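Local coordinates for protein 3-oxo-glucose-6-phosphate:glutamate aminotransferase (Bacillus subtilis subsp. subtilis, PDB 4K2M) that catalyses the reversible pyridoxal phosphate-dependent transamination of 3-dehydro-glucose 6-phosphate with glutamate, giving kanosamine 6-phosphate on the pathway to an antibiotic, at residues V357-R362 with T405-S410; T367-D372 with F434-Q439. All blocks are in the same frame, centred on the assembly; numbering follows the deposited sequence.

Both contacts lie in the C-terminal part of the chain, on the same side of its centre, with their centres about 17 Å apart and their nearest atoms about 5 Å apart without touching. Their segments alternate in sequence: 357-362, 367-372, 405-410, 434-439. Helix 362-373 ties them together: its first residue, Arg362, serves contact 1 and its later turns contact 2. Strand 353-356 precedes that helix and pairs antiparallel with strand 412-415, which follows helix 403-411. Polar contact 1 thus fixes the start of helix 362-373 to helix 403-411, and largely aliphatic contact 2, away from the annotated sites, packs it on the C-terminal helix 423-441 of this aspartate aminotransferase fold.

Contact 1: V357-R362 with T405-S410; sequences VRTEDR and TEKAHS. With EDO (1,2-ethanediol), chain G.
Thr359 meets the last turns of helix 403-411 through a short chain of polar side-chain bonds. Its OG1 sits beside its own backbone N (chi1 -63°), accepts from Lys407 NZ at 2.8 Å and donates to Ser410 OG, also at 2.8 Å. Ser410 holds OG in the crowded position between its backbone N and carbonyl carbon (chi1 74°), from where it donates in turn to an in-plane lone pair of Lys407 O, 2.7 Å away. Lys407 starts away from the loop, but a bend at chi2 (52°) followed by an extended chain carries its ammonium back to the threonine. Thr359 CG2, anti to the backbone N, lies against Ser410 CB at 3.6 Å. Arg362 reaches across, its chain bent at chi3; NH1 gives His409 O a bond of 2.8 Å, the donor standing above the carbonyl plane, while Ser410 O rests over the centre of the guanidinium, 3.3 Å above its plane. Water 1 bridges Thr359 O and Ser410 O, water 2 joins Thr359 N to Lys407 NZ, and water 3 links Arg362 NH2 with His409 O. His409 leaves its helix pointing away from the loop; its ND1 shares a 2.7 Å hydrogen bond with O1 of an ethanediol, probably from the crystallisation liquor, and its side chain lies about 6 Å from that of substrate-binding Tyr381. This surface contact joins the loop between strand 353-356 and helix 362-373 to helix 403-411, beside the antiparallel pair 353-356 and 412-415, where Arg362 NH1 also bonds Val412 O.

Contact 2: T367-D372 with F434-Q439; sequences TKLNED and FHVIKQ
Val436 points toward helix 362-373 and splits its two methyls over neighbouring side chains of that helix. CG1, anti to the backbone N (chi1 172°), and CG2, beside that N, both lie 3.9 Å from Lys368 CB, so the valine fork straddles the root of the lysine. CG2 turns its other flank to Leu369, whose CD2 approaches to 3.9 Å; Leu369 sets out along the interface, and with CD1 anti to CA (chi2 172°) the other methyl, CD2, is the one that reaches Val436. Leu369 also rests on Leu433 of helix 423-441, so this inner edge of the contact is buried and purely aliphatic. The backbones come nearest at Lys368 and Val436, whose CA atoms are 6.6 Å apart, and the short helical segments cross at 129° with their axes 9.7 Å apart.

Toward solvent the fit loosens. Lys368 extends its methylenes along the boundary and bends only at chi4, which takes NZ to a salt bridge with Asp364, one turn back on its own helix. Gln439, extended beyond CG, crosses this chain obliquely and sets OE1 3.6 Å from Lys368 CD, an oxygen lying against a methylene. At the outermost rim, water 4 donates to Asp372 OD2 at 2.7 Å and accepts from Gln439 NE2 at 3.1 Å, bridging two exposed residues.

Methyl and methylene packing inside and one water bridge outside thus join the two segments; nearby, His435 adds an edge-to-face stack with Phe373. With the lysine charge engaged within its own helix, its aliphatic stem serves the interface, and the cohesion is probably mainly hydrophobic, with no ion pair between the two segments.

Contact 1: V357-R362 with T405-S410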
# COMPACT_ATOMS: atom_id res chain seq x y z
N VAL A 357 -12.41 -3.48 -34.32
CA VAL A 357 -12.00 -3.62 -35.71
C VAL A 357 -12.11 -5.10 -36.06
O VAL A 357 -12.40 -5.92 -35.19
CB VAL A 357 -10.55 -3.12 -35.92
CG1 VAL A 357 -10.44 -1.63 -35.52
CG2 VAL A 357 -9.59 -3.95 -35.09
N ARG A 358 -11.90 -5.46 -37.32
CA ARG A 358 -11.94 -6.88 -37.69
C ARG A 358 -10.84 -7.67 -36.98
O ARG A 358 -9.69 -7.21 -36.87
CB ARG A 358 -11.83 -7.06 -39.20
CG ARG A 358 -13.10 -6.70 -39.96
CD ARG A 358 -12.86 -6.78 -41.46
NE ARG A 358 -11.83 -7.77 -41.78
CZ ARG A 358 -12.07 -9.05 -42.02
NH1 ARG A 358 -13.32 -9.50 -42.00
NH2 ARG A 358 -11.07 -9.89 -42.29
N THR A 359 -11.19 -8.85 -36.48
CA THR A 359 -10.22 -9.70 -35.79
C THR A 359 -8.96 -9.93 -36.63
O THR A 359 -7.83 -9.86 -36.13
CB THR A 359 -10.86 -11.06 -35.47
OG1 THR A 359 -11.96 -10.86 -34.59
CG2 THR A 359 -9.85 -12.00 -34.83
N GLU A 360 -9.18 -10.17 -37.92
CA GLU A 360 -8.11 -10.56 -38.83
C GLU A 360 -7.22 -9.38 -39.18
O GLU A 360 -6.10 -9.57 -39.67
CB GLU A 360 -8.71 -11.14 -40.12
CG GLU A 360 -9.65 -12.33 -39.91
CD GLU A 360 -11.08 -11.94 -39.56
OE1 GLU A 360 -11.30 -10.79 -39.11
OE2 GLU A 360 -11.99 -12.78 -39.74
N ASP A 361 -7.69 -8.16 -38.92
CA ASP A 361 -6.95 -6.95 -39.29
C ASP A 361 -6.30 -6.19 -38.13
O ASP A 361 -5.48 -5.29 -38.37
CB ASP A 361 -7.89 -5.98 -40.03
CG ASP A 361 -8.41 -6.54 -41.34
OD1 ASP A 361 -7.76 -7.44 -41.89
OD2 ASP A 361 -9.47 -6.07 -41.81
N ARG A 362 -6.65 -6.51 -36.89
CA ARG A 362 -6.22 -5.68 -35.76
C ARG A 362 -4.71 -5.56 -35.60
O ARG A 362 -4.19 -4.46 -35.43
CB ARG A 362 -6.83 -6.14 -34.43
CG ARG A 362 -6.49 -5.16 -33.28
CD ARG A 362 -7.06 -5.61 -31.95
NE ARG A 362 -6.49 -6.89 -31.51
CZ ARG A 362 -6.93 -7.56 -30.45
NH1 ARG A 362 -7.93 -7.07 -29.73
NH2 ARG A 362 -6.37 -8.72 -30.12
N THR A 405 -17.17 -12.88 -25.13
CA THR A 405 -15.98 -12.29 -24.52
C THR A 405 -14.79 -12.54 -25.42
O THR A 405 -14.00 -11.64 -25.66
CB THR A 405 -15.71 -12.93 -23.15
OG1 THR A 405 -16.86 -12.78 -22.31
CG2 THR A 405 -14.48 -12.31 -22.48
N GLU A 406 -14.64 -13.77 -25.91
CA GLU A 406 -13.51 -14.11 -26.76
C GLU A 406 -13.51 -13.35 -28.09
O GLU A 406 -12.47 -12.88 -28.56
CB GLU A 406 -13.44 -15.63 -26.97
CG GLU A 406 -12.95 -16.40 -25.73
CD GLU A 406 -13.43 -17.85 -25.73
OE1 GLU A 406 -13.63 -18.39 -26.84
OE2 GLU A 406 -13.63 -18.44 -24.63
N LYS A 407 -14.68 -13.23 -28.70
CA LYS A 407 -14.79 -12.51 -29.97
C LYS A 407 -14.49 -11.03 -29.76
O LYS A 407 -13.68 -10.45 -30.47
CB LYS A 407 -16.17 -12.72 -30.60
CG LYS A 407 -16.35 -12.06 -31.99
CD LYS A 407 -15.23 -12.48 -32.94
CE LYS A 407 -15.44 -11.88 -34.34
NZ LYS A 407 -14.31 -12.23 -35.27
N ALA A 408 -15.11 -10.42 -28.75
CA ALA A 408 -14.89 -8.99 -28.50
C ALA A 408 -13.43 -8.73 -28.14
O ALA A 408 -12.84 -7.72 -28.54
CB ALA A 408 -15.81 -8.49 -27.40
N HIS A 409 -12.85 -9.64 -27.37
CA HIS A 409 -11.45 -9.55 -26.98
C HIS A 409 -10.50 -9.50 -28.18
O HIS A 409 -9.45 -8.85 -28.12
CB HIS A 409 -11.10 -10.77 -26.12
CG HIS A 409 -9.65 -10.83 -25.73
ND1 HIS A 409 -9.04 -9.84 -25.00
CD2 HIS A 409 -8.71 -11.76 -25.98
CE1 HIS A 409 -7.78 -10.16 -24.80
NE2 HIS A 409 -7.55 -11.32 -25.38
N SER A 410 -10.87 -10.19 -29.26
CA SER A 410 -10.04 -10.23 -30.47
C SER A 410 -10.25 -9.01 -31.36
O SER A 410 -9.47 -8.77 -32.29
CB SER A 410 -10.35 -11.51 -31.26
OG SER A 410 -11.61 -11.40 -31.91
C1 EDO G . -10.98 -7.22 -24.22
O1 EDO G . -10.81 -8.42 -23.48
C2 EDO G . -12.45 -6.82 -24.24
O2 EDO G . -12.84 -6.39 -22.94
O HOH W 1 -7.33 -9.96 -33.42
O HOH W 2 -13.96 -9.76 -37.08
O HOH W 3 -6.81 -10.67 -28.14

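Contact 2: T367-D372 with F434-Q439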
# COMPACT_ATOMS: atom_id res chain seq x y z
N THR A 367 0.06 -2.11 -36.09
CA THR A 367 1.40 -1.97 -36.62
C THR A 367 1.52 -0.79 -37.58
O THR A 367 2.48 -0.02 -37.50
CB THR A 367 1.86 -3.27 -37.33
OG1 THR A 367 1.92 -4.33 -36.37
CG2 THR A 367 3.24 -3.09 -37.95
N LYS A 368 0.56 -0.66 -38.49
CA LYS A 368 0.60 0.40 -39.48
C LYS A 368 0.41 1.77 -38.83
O LYS A 368 1.08 2.73 -39.21
CB LYS A 368 -0.45 0.19 -40.56
CG LYS A 368 -0.07 -0.90 -41.57
CD LYS A 368 -1.20 -1.14 -42.56
CE LYS A 368 -0.71 -1.93 -43.77
NZ LYS A 368 0.01 -3.17 -43.35
N LEU A 369 -0.51 1.86 -37.87
CA LEU A 369 -0.69 3.13 -37.15
C LEU A 369 0.62 3.57 -36.52
O LEU A 369 1.00 4.74 -36.60
CB LEU A 369 -1.79 3.01 -36.08
CG LEU A 369 -3.23 3.13 -36.56
CD1 LEU A 369 -4.19 2.80 -35.42
CD2 LEU A 369 -3.53 4.55 -37.09
N ASN A 370 1.34 2.64 -35.91
CA ASN A 370 2.58 2.95 -35.24
C ASN A 370 3.71 3.24 -36.23
O ASN A 370 4.39 4.26 -36.13
CB ASN A 370 2.97 1.78 -34.34
CG ASN A 370 4.33 1.97 -33.69
OD1 ASN A 370 4.73 3.09 -33.38
ND2 ASN A 370 5.05 0.87 -33.50
N GLU A 371 3.90 2.33 -37.19
CA GLU A 371 5.00 2.47 -38.14
C GLU A 371 4.83 3.64 -39.10
O GLU A 371 5.78 4.39 -39.35
CB GLU A 371 5.17 1.17 -38.94
CG GLU A 371 5.72 0.02 -38.14
CD GLU A 371 5.95 -1.22 -39.01
OE1 GLU A 371 5.48 -1.23 -40.17
OE2 GLU A 371 6.59 -2.17 -38.52
N ASP A 372 3.62 3.80 -39.64
CA ASP A 372 3.40 4.80 -40.67
C ASP A 372 3.11 6.18 -40.09
O ASP A 372 3.43 7.20 -40.70
CB ASP A 372 2.26 4.38 -41.61
CG ASP A 372 2.59 3.11 -42.39
OD1 ASP A 372 3.79 2.79 -42.52
OD2 ASP A 372 1.65 2.45 -42.88
N PHE A 434 -8.31 6.50 -40.42
CA PHE A 434 -8.97 6.56 -41.72
C PHE A 434 -8.05 6.00 -42.81
O PHE A 434 -8.46 5.16 -43.62
CB PHE A 434 -9.41 7.99 -42.06
CG PHE A 434 -10.82 8.31 -41.67
CD1 PHE A 434 -11.88 7.94 -42.49
CD2 PHE A 434 -11.09 9.00 -40.49
CE1 PHE A 434 -13.19 8.26 -42.14
CE2 PHE A 434 -12.41 9.32 -40.13
CZ PHE A 434 -13.45 8.94 -40.96
N HIS A 435 -6.80 6.44 -42.81
CA HIS A 435 -5.85 5.99 -43.82
C HIS A 435 -5.56 4.49 -43.72
O HIS A 435 -5.60 3.78 -44.73
CB HIS A 435 -4.54 6.78 -43.73
CG HIS A 435 -3.62 6.53 -44.88
ND1 HIS A 435 -2.84 5.40 -44.98
CD2 HIS A 435 -3.36 7.27 -45.99
CE1 HIS A 435 -2.14 5.46 -46.10
NE2 HIS A 435 -2.43 6.58 -46.72
N VAL A 436 -5.26 4.01 -42.52
CA VAL A 436 -4.93 2.60 -42.32
C VAL A 436 -6.10 1.66 -42.63
O VAL A 436 -5.92 0.63 -43.29
CB VAL A 436 -4.40 2.32 -40.90
CG1 VAL A 436 -4.25 0.82 -40.66
CG2 VAL A 436 -3.07 3.03 -40.69
N ILE A 437 -7.29 2.00 -42.17
CA ILE A 437 -8.45 1.12 -42.37
C ILE A 437 -8.82 1.00 -43.84
O ILE A 437 -9.20 -0.08 -44.31
CB ILE A 437 -9.65 1.55 -41.50
CG1 ILE A 437 -9.81 0.57 -40.34
CG2 ILE A 437 -10.95 1.57 -42.32
CD1 ILE A 437 -9.79 1.23 -38.99
N LYS A 438 -8.68 2.09 -44.59
CA LYS A 438 -8.98 2.04 -46.01
C LYS A 438 -7.90 1.26 -46.76
O LYS A 438 -8.13 0.75 -47.86
CB LYS A 438 -9.22 3.44 -46.56
CG LYS A 438 -10.35 4.13 -45.80
CD LYS A 438 -10.98 5.31 -46.50
CE LYS A 438 -12.24 5.72 -45.73
NZ LYS A 438 -13.14 6.62 -46.50
N GLN A 439 -6.74 1.13 -46.14
CA GLN A 439 -5.68 0.26 -46.63
C GLN A 439 -6.03 -1.21 -46.33
O GLN A 439 -5.68 -2.11 -47.10
CB GLN A 439 -4.36 0.63 -45.98
CG GLN A 439 -3.23 0.97 -46.93
CD GLN A 439 -1.90 1.13 -46.21
OE1 GLN A 439 -1.85 1.42 -45.01
NE2 GLN A 439 -0.80 0.94 -46.93
O HOH W 4 1.62 0.92 -45.06